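Local coordinates for acyl-CoA synthetase (AMP-forming)/AMP-acid ligase II-like protein (Dyadobacter fermentans, PDB 4GS5) that probably activates carboxylic acids such as medium-chain fatty acids with ATP, joining them to coenzyme A as an AMP-forming ligase, at residues R311-I316 with K327-A332. Sequence-based numbering, arbitrary orientation.
Sequences RLTAEI and KHIYFA
Ile-329 reaches from its strand to Leu-312 and Thr-313 of helix 306-319, inside a beta-alpha-beta unit in which the helix connects the parallel, adjacent strands 295-301 and 329-332. This small C-terminal alpha/beta portion is consistent with the mobile lid domain of adenylate-forming ligases. The contact is slight, about 102 Å² in all, and Ile-329 contributes over half of it. A beta-branched residue suits an extended strand, and here the two branches serve different neighbours. At CB the side chain divides. CG2 turns along the strand to the ring of Phe-331, two residues on and over the same sheet face, 3.8 Å from that residue's CE2. CG1 lies anti to the carbonyl carbon (chi1 -61°), heading for the helix, and the fully extended second torsion (chi2 -179°) carries CD1 farther from the sheet. CD1 then makes the crossing. On one flank it meets Thr-313, 3.7 Å from OG1, a van der Waals approach of methyl to hydroxyl. That hydroxyl sits beside its own backbone N and is hydrogen-bonded to Thr-309 O, one turn earlier, so an exposed helix position keeps a polar group whose hydrogen-bonding need is met without help from the strand. Leucine fits the buried inner side: Leu-312 also packs on Ile-300 of the central strand and on Val-272 and Phe-273 of helix 262-276, joining the two helices over the sheet. Its link to the edge strand is a looser methyl-to-methyl contact, with CD2 of Leu-312 4.3 Å from CD1 of Ile-329.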
loop_
_atom_site.group_PDB
_atom_site.type_symbol
_atom_site.label_atom_id
_atom_site.label_comp_id
_atom_site.label_asym_id
_atom_site.label_seq_id
_atom_site.Cartn_x
_atom_site.Cartn_y
_atom_site.Cartn_z
ATOM N N ARG A 311 -26.954 -21.724 24.422
ATOM C CA ARG A 311 -26.300 -20.572 25.036
ATOM C C ARG A 311 -25.449 -19.851 23.995
ATOM O O ARG A 311 -25.472 -18.625 23.889
ATOM C CB ARG A 311 -25.409 -20.986 26.212
ATOM C CG ARG A 311 -26.137 -21.185 27.533
ATOM C CD ARG A 311 -25.180 -21.044 28.716
ATOM N NE ARG A 311 -24.795 -19.650 28.935
ATOM C CZ ARG A 311 -24.042 -19.222 29.946
ATOM N NH1 ARG A 311 -23.577 -20.084 30.842
ATOM N NH2 ARG A 311 -23.750 -17.930 30.059
ATOM N N LEU A 312 -24.689 -20.626 23.230
ATOM C CA LEU A 312 -23.765 -20.054 22.266
ATOM C C LEU A 312 -24.530 -19.242 21.239
ATOM O O LEU A 312 -24.218 -18.073 20.985
ATOM C CB LEU A 312 -22.980 -21.155 21.566
ATOM C CG LEU A 312 -22.181 -20.619 20.386
ATOM C CD1 LEU A 312 -21.078 -19.680 20.878
ATOM C CD2 LEU A 312 -21.622 -21.773 19.575
ATOM N N THR A 313 -25.527 -19.882 20.646
ATOM C CA THR A 313 -26.356 -19.256 19.630
ATOM C C THR A 313 -26.933 -17.929 20.121
ATOM O O THR A 313 -26.856 -16.911 19.423
ATOM C CB THR A 313 -27.493 -20.196 19.200
ATOM O OG1 THR A 313 -26.939 -21.325 18.510
ATOM C CG2 THR A 313 -28.484 -19.476 18.289
ATOM N N ALA A 314 -27.501 -17.942 21.325
ATOM C CA ALA A 314 -28.129 -16.749 21.889
ATOM C C ALA A 314 -27.127 -15.629 22.174
ATOM O O ALA A 314 -27.381 -14.462 21.863
ATOM C CB ALA A 314 -28.927 -17.101 23.154
ATOM N N GLU A 315 -25.993 -15.980 22.772
ATOM C CA GLU A 315 -24.967 -14.987 23.089
ATOM C C GLU A 315 -24.430 -14.310 21.826
ATOM O O GLU A 315 -24.200 -13.098 21.815
ATOM C CB GLU A 315 -23.824 -15.617 23.898
ATOM C CG GLU A 315 -22.544 -14.787 23.954
ATOM C CD GLU A 315 -22.603 -13.636 24.945
ATOM O OE1 GLU A 315 -23.711 -13.326 25.440
ATOM O OE2 GLU A 315 -21.532 -13.046 25.230
ATOM N N ILE A 316 -24.248 -15.094 20.764
ATOM C CA ILE A 316 -23.767 -14.562 19.491
ATOM C C ILE A 316 -24.775 -13.568 18.930
ATOM O O ILE A 316 -24.417 -12.455 18.536
ATOM C CB ILE A 316 -23.509 -15.686 18.458
ATOM C CG1 ILE A 316 -22.244 -16.462 18.834
ATOM C CG2 ILE A 316 -23.322 -15.102 17.068
ATOM C CD1 ILE A 316 -21.844 -17.528 17.825
ATOM N N LYS A 327 -25.777 -17.998 9.909
ATOM C CA LYS A 327 -27.152 -18.466 9.670
ATOM C C LYS A 327 -27.303 -19.960 9.900
ATOM O O LYS A 327 -28.399 -20.516 9.804
ATOM C CB LYS A 327 -27.598 -18.124 8.250
ATOM C CG LYS A 327 -27.476 -16.657 7.899
ATOM C CD LYS A 327 -28.503 -15.822 8.633
ATOM C CE LYS A 327 -28.291 -14.342 8.368
ATOM N NZ LYS A 327 -29.317 -13.537 9.075
ATOM N N HIS A 328 -26.188 -20.618 10.174
ATOM C CA HIS A 328 -26.200 -22.038 10.456
ATOM C C HIS A 328 -24.918 -22.387 11.190
ATOM O O HIS A 328 -23.879 -21.759 10.976
ATOM C CB HIS A 328 -26.291 -22.837 9.162
ATOM C CG HIS A 328 -26.608 -24.283 9.374
ATOM N ND1 HIS A 328 -25.643 -25.268 9.360
ATOM C CD2 HIS A 328 -27.783 -24.909 9.627
ATOM C CE1 HIS A 328 -26.211 -26.441 9.582
ATOM N NE2 HIS A 328 -27.509 -26.249 9.751
ATOM N N ILE A 329 -24.996 -23.367 12.074
ATOM C CA ILE A 329 -23.810 -23.854 12.754
ATOM C C ILE A 329 -23.593 -25.301 12.350
ATOM O O ILE A 329 -24.458 -26.150 12.563
ATOM C CB ILE A 329 -23.938 -23.730 14.283
ATOM C CG1 ILE A 329 -24.105 -22.258 14.676
ATOM C CG2 ILE A 329 -22.725 -24.356 14.981
ATOM C CD1 ILE A 329 -24.224 -22.022 16.163
ATOM N N TYR A 330 -22.452 -25.565 11.726
ATOM C CA TYR A 330 -22.087 -26.916 11.324
ATOM C C TYR A 330 -21.097 -27.476 12.326
ATOM O O TYR A 330 -20.212 -26.759 12.790
ATOM C CB TYR A 330 -21.419 -26.910 9.953
ATOM C CG TYR A 330 -22.329 -26.563 8.803
ATOM C CD1 TYR A 330 -23.109 -27.534 8.195
ATOM C CD2 TYR A 330 -22.385 -25.269 8.304
ATOM C CE1 TYR A 330 -23.938 -27.224 7.134
ATOM C CE2 TYR A 330 -23.204 -24.950 7.243
ATOM C CZ TYR A 330 -23.983 -25.936 6.664
ATOM O OH TYR A 330 -24.809 -25.619 5.609
ATOM N N PHE A 331 -21.233 -28.754 12.650
ATOM C CA PHE A 331 -20.275 -29.411 13.532
ATOM C C PHE A 331 -19.503 -30.449 12.741
ATOM O O PHE A 331 -20.104 -31.284 12.070
ATOM C CB PHE A 331 -20.989 -30.095 14.703
ATOM C CG PHE A 331 -21.592 -29.133 15.689
ATOM C CD1 PHE A 331 -20.853 -28.684 16.777
ATOM C CD2 PHE A 331 -22.894 -28.678 15.528
ATOM C CE1 PHE A 331 -21.399 -27.793 17.684
ATOM C CE2 PHE A 331 -23.451 -27.784 16.430
ATOM C CZ PHE A 331 -22.701 -27.341 17.511
ATOM N N ALA A 332 -18.179 -30.402 12.823
ATOM C CA ALA A 332 -17.330 -31.392 12.167
ATOM C C ALA A 332 -16.612 -32.252 13.197
ATOM O O ALA A 332 -16.124 -31.748 14.212
ATOM C CB ALA A 332 -16.314 -30.700 11.256
#